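Local coordinates for MaoC-like dehydratase (Rhodospirillum rubrum, PDB 3EXZ) that is a MaoC-like dehydratase (lyase) of the hot-dog fold family, probably acting on an acyl thioester such as an enoyl- or hydroxyacyl-CoA, at the interface of chains A and B. Sequence-based numbering; all coordinates share one arbitrary frame. Chains: chain A/B, MaoC-like dehydratase.

The interface of chains A and B. Residues chain A 58, 61, 86, 88; chain B 58, 61, 84, 86.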
ATOM      1  N   TRP A  58      -1.104   0.054  -5.915  1.00 25.03           N
ATOM      2  CA  TRP A  58      -0.533   1.047  -4.998  1.00 25.52           C
ATOM      3  C   TRP A  58      -1.114   2.441  -5.192  1.00 24.03           C
ATOM      4  O   TRP A  58      -1.066   3.278  -4.292  1.00 23.92           O
ATOM      5  CB  TRP A  58       0.986   1.030  -5.115  1.00 23.96           C
ATOM      6  CG  TRP A  58       1.490  -0.322  -4.793  1.00 24.73           C
ATOM      7  CD1 TRP A  58       1.995  -1.241  -5.670  1.00 21.66           C
ATOM      8  CD2 TRP A  58       1.463  -0.951  -3.514  1.00 22.99           C
ATOM      9  NE1 TRP A  58       2.299  -2.406  -5.009  1.00 21.49           N
ATOM     10  CE2 TRP A  58       1.993  -2.253  -3.678  1.00 20.56           C
ATOM     11  CE3 TRP A  58       1.081  -0.534  -2.231  1.00 20.36           C
ATOM     12  CZ2 TRP A  58       2.117  -3.154  -2.614  1.00 22.41           C
ATOM     13  CZ3 TRP A  58       1.204  -1.432  -1.169  1.00 22.40           C
ATOM     14  CH2 TRP A  58       1.719  -2.724  -1.368  1.00 24.28           C
ATOM     15  N   ALA A  61      -4.443   2.036  -3.406  1.00 22.30           N
ATOM     16  CA  ALA A  61      -4.197   2.099  -1.962  1.00 21.35           C
ATOM     17  C   ALA A  61      -3.990   3.564  -1.511  1.00 23.17           C
ATOM     18  O   ALA A  61      -4.504   3.968  -0.464  1.00 24.08           O
ATOM     19  CB  ALA A  61      -2.965   1.218  -1.580  1.00 19.71           C
ATOM     20  N   LEU A  86      -3.824  -6.622   2.770  1.00 30.76           N
ATOM     21  CA  LEU A  86      -4.240  -5.957   1.553  1.00 30.75           C
ATOM     22  C   LEU A  86      -4.510  -6.897   0.398  1.00 29.84           C
ATOM     23  O   LEU A  86      -3.755  -7.839   0.176  1.00 31.02           O
ATOM     24  CB  LEU A  86      -3.126  -4.962   1.173  1.00 29.72           C
ATOM     25  CG  LEU A  86      -3.457  -3.704   0.365  1.00 38.77           C
ATOM     26  CD1 LEU A  86      -4.694  -3.003   0.942  1.00 36.06           C
ATOM     27  CD2 LEU A  86      -2.252  -2.770   0.389  1.00 35.93           C
ATOM     28  N   TRP A  88      -6.461  -6.918  -3.797  1.00 29.04           N
ATOM     29  CA  TRP A  88      -7.146  -6.202  -4.869  1.00 30.13           C
ATOM     30  C   TRP A  88      -7.908  -7.242  -5.699  1.00 32.13           C
ATOM     31  O   TRP A  88      -7.361  -7.846  -6.626  1.00 33.02           O
ATOM     32  CB  TRP A  88      -6.151  -5.450  -5.762  1.00 27.03           C
ATOM     33  CG  TRP A  88      -5.286  -4.490  -4.992  1.00 25.00           C
ATOM     34  CD1 TRP A  88      -5.606  -3.215  -4.597  1.00 25.83           C
ATOM     35  CD2 TRP A  88      -3.964  -4.735  -4.512  1.00 24.31           C
ATOM     36  NE1 TRP A  88      -4.555  -2.651  -3.912  1.00 23.67           N
ATOM     37  CE2 TRP A  88      -3.532  -3.564  -3.841  1.00 23.04           C
ATOM     38  CE3 TRP A  88      -3.088  -5.831  -4.591  1.00 27.44           C
ATOM     39  CZ2 TRP A  88      -2.273  -3.459  -3.238  1.00 21.85           C
ATOM     40  CZ3 TRP A  88      -1.828  -5.729  -3.984  1.00 28.09           C
ATOM     41  CH2 TRP A  88      -1.434  -4.545  -3.328  1.00 26.16           C
TER
ATOM     42  N   TRP B  58       2.062   4.772   3.031  1.00 25.03           N
ATOM     43  CA  TRP B  58       1.650   4.578   1.637  1.00 25.52           C
ATOM     44  C   TRP B  58       2.627   5.181   0.637  1.00 24.03           C
ATOM     45  O   TRP B  58       2.666   4.786  -0.527  1.00 23.92           O
ATOM     46  CB  TRP B  58       0.231   5.103   1.451  1.00 23.96           C
ATOM     47  CG  TRP B  58      -0.683   4.386   2.364  1.00 24.73           C
ATOM     48  CD1 TRP B  58      -1.273   4.883   3.494  1.00 21.66           C
ATOM     49  CD2 TRP B  58      -1.054   3.012   2.283  1.00 22.99           C
ATOM     50  NE1 TRP B  58      -2.002   3.900   4.116  1.00 21.49           N
ATOM     51  CE2 TRP B  58      -1.896   2.741   3.386  1.00 20.56           C
ATOM     52  CE3 TRP B  58      -0.793   1.986   1.364  1.00 20.36           C
ATOM     53  CZ2 TRP B  58      -2.450   1.476   3.617  1.00 22.41           C
ATOM     54  CZ3 TRP B  58      -1.345   0.724   1.592  1.00 22.40           C
ATOM     55  CH2 TRP B  58      -2.164   0.482   2.708  1.00 24.28           C
ATOM     56  N   ALA B  61       5.349   2.531   0.677  1.00 22.30           N
ATOM     57  CA  ALA B  61       4.890   1.393  -0.125  1.00 21.35           C
ATOM     58  C   ALA B  61       5.034   1.699  -1.634  1.00 23.17           C
ATOM     59  O   ALA B  61       5.457   0.831  -2.404  1.00 24.08           O
ATOM     60  CB  ALA B  61       3.412   1.036   0.233  1.00 19.71           C
ATOM     61  N   THR B  84      -1.097  -8.695  -0.243  1.00 32.26           N
ATOM     62  CA  THR B  84       0.106  -8.638   0.571  1.00 33.69           C
ATOM     63  C   THR B  84      -0.142  -8.379   2.050  1.00 32.64           C
ATOM     64  O   THR B  84      -1.162  -7.796   2.430  1.00 31.95           O
ATOM     65  CB  THR B  84       1.071  -7.498   0.058  1.00 32.96           C
ATOM     66  OG1 THR B  84       2.341  -7.602   0.712  1.00 30.31           O
ATOM     67  CG2 THR B  84       0.495  -6.107   0.356  1.00 28.74           C
ATOM     68  N   LEU B  86       1.255  -6.320   4.963  1.00 30.76           N
ATOM     69  CA  LEU B  86       2.043  -5.109   5.060  1.00 30.75           C
ATOM     70  C   LEU B  86       2.227  -4.604   6.474  1.00 29.84           C
ATOM     71  O   LEU B  86       1.285  -4.606   7.261  1.00 31.02           O
ATOM     72  CB  LEU B  86       1.339  -4.037   4.204  1.00 29.72           C
ATOM     73  CG  LEU B  86       2.147  -2.896   3.579  1.00 38.77           C
ATOM     74  CD1 LEU B  86       3.415  -3.439   2.907  1.00 36.06           C
ATOM     75  CD2 LEU B  86       1.271  -2.171   2.563  1.00 35.93           C
TER
HETATM   76  O   HOH W   1       0.609   3.039  -1.809  0.50 23.97           O
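Two hot-dog folds meet here around a two-fold axis: the edge strands 83-87 pair antiparallel across the chains, and the N-terminal turns of the helices 57-72 face one another beneath them. On the strand side A:Leu86 and B:Thr84 form a reciprocal backbone pair. A:Leu86 N donates to B:Thr84 O at 2.9 Å, nearly straight at the hydrogen (164°), and B:Thr84 N returns a bond of 2.8 Å to A:Leu86 O, its donor tilted out of the carbonyl plane. On the helix side B:Ala61 CB stands off one face of the A:Trp58 indole, toward the CE3 and CZ3 rim, 3.6 Å from A:Trp58 CZ3. The methyl B:Leu86 CD2 instead meets that indole at its edge, in the ring plane, 3.8 Å from A:Trp58 CZ3; the leucine and tryptophan side chains arrive from opposite directions. Next along the rim, A:Trp58 CH2 touches B:Thr84 CG2 at 4.0 Å, a methyl that also packs on A:Leu86 CB. With CG anti to the carbonyl carbon (chi1 -59°), the indole of A:Trp58 leans back beside its own backbone N and toward the partner's strand. On its other face, offset toward the rim, A:Trp88 CH2 of the same chain stands 3.9 Å above the A:Trp58 ring plane, on the side opposite B:Ala61 CB. An alanine in place of A:Trp58 would probably leave the methyls of B:Ala61, B:Leu86 and B:Thr84 without their aromatic partner and open a gap between helix and strand. The twin contact sets B:Trp58 CZ3 3.6 Å from A:Ala61 CB, with A:Leu86 CD2 at the edge of its ring. Between the two helices, water 1 links A:Trp58 O and B:Trp58 O, 3.0 Å from each. The interface thus joins the two sheets through their edge strands and brings the long helices together, the dimer typical of hot-dog proteins and probably the biological one.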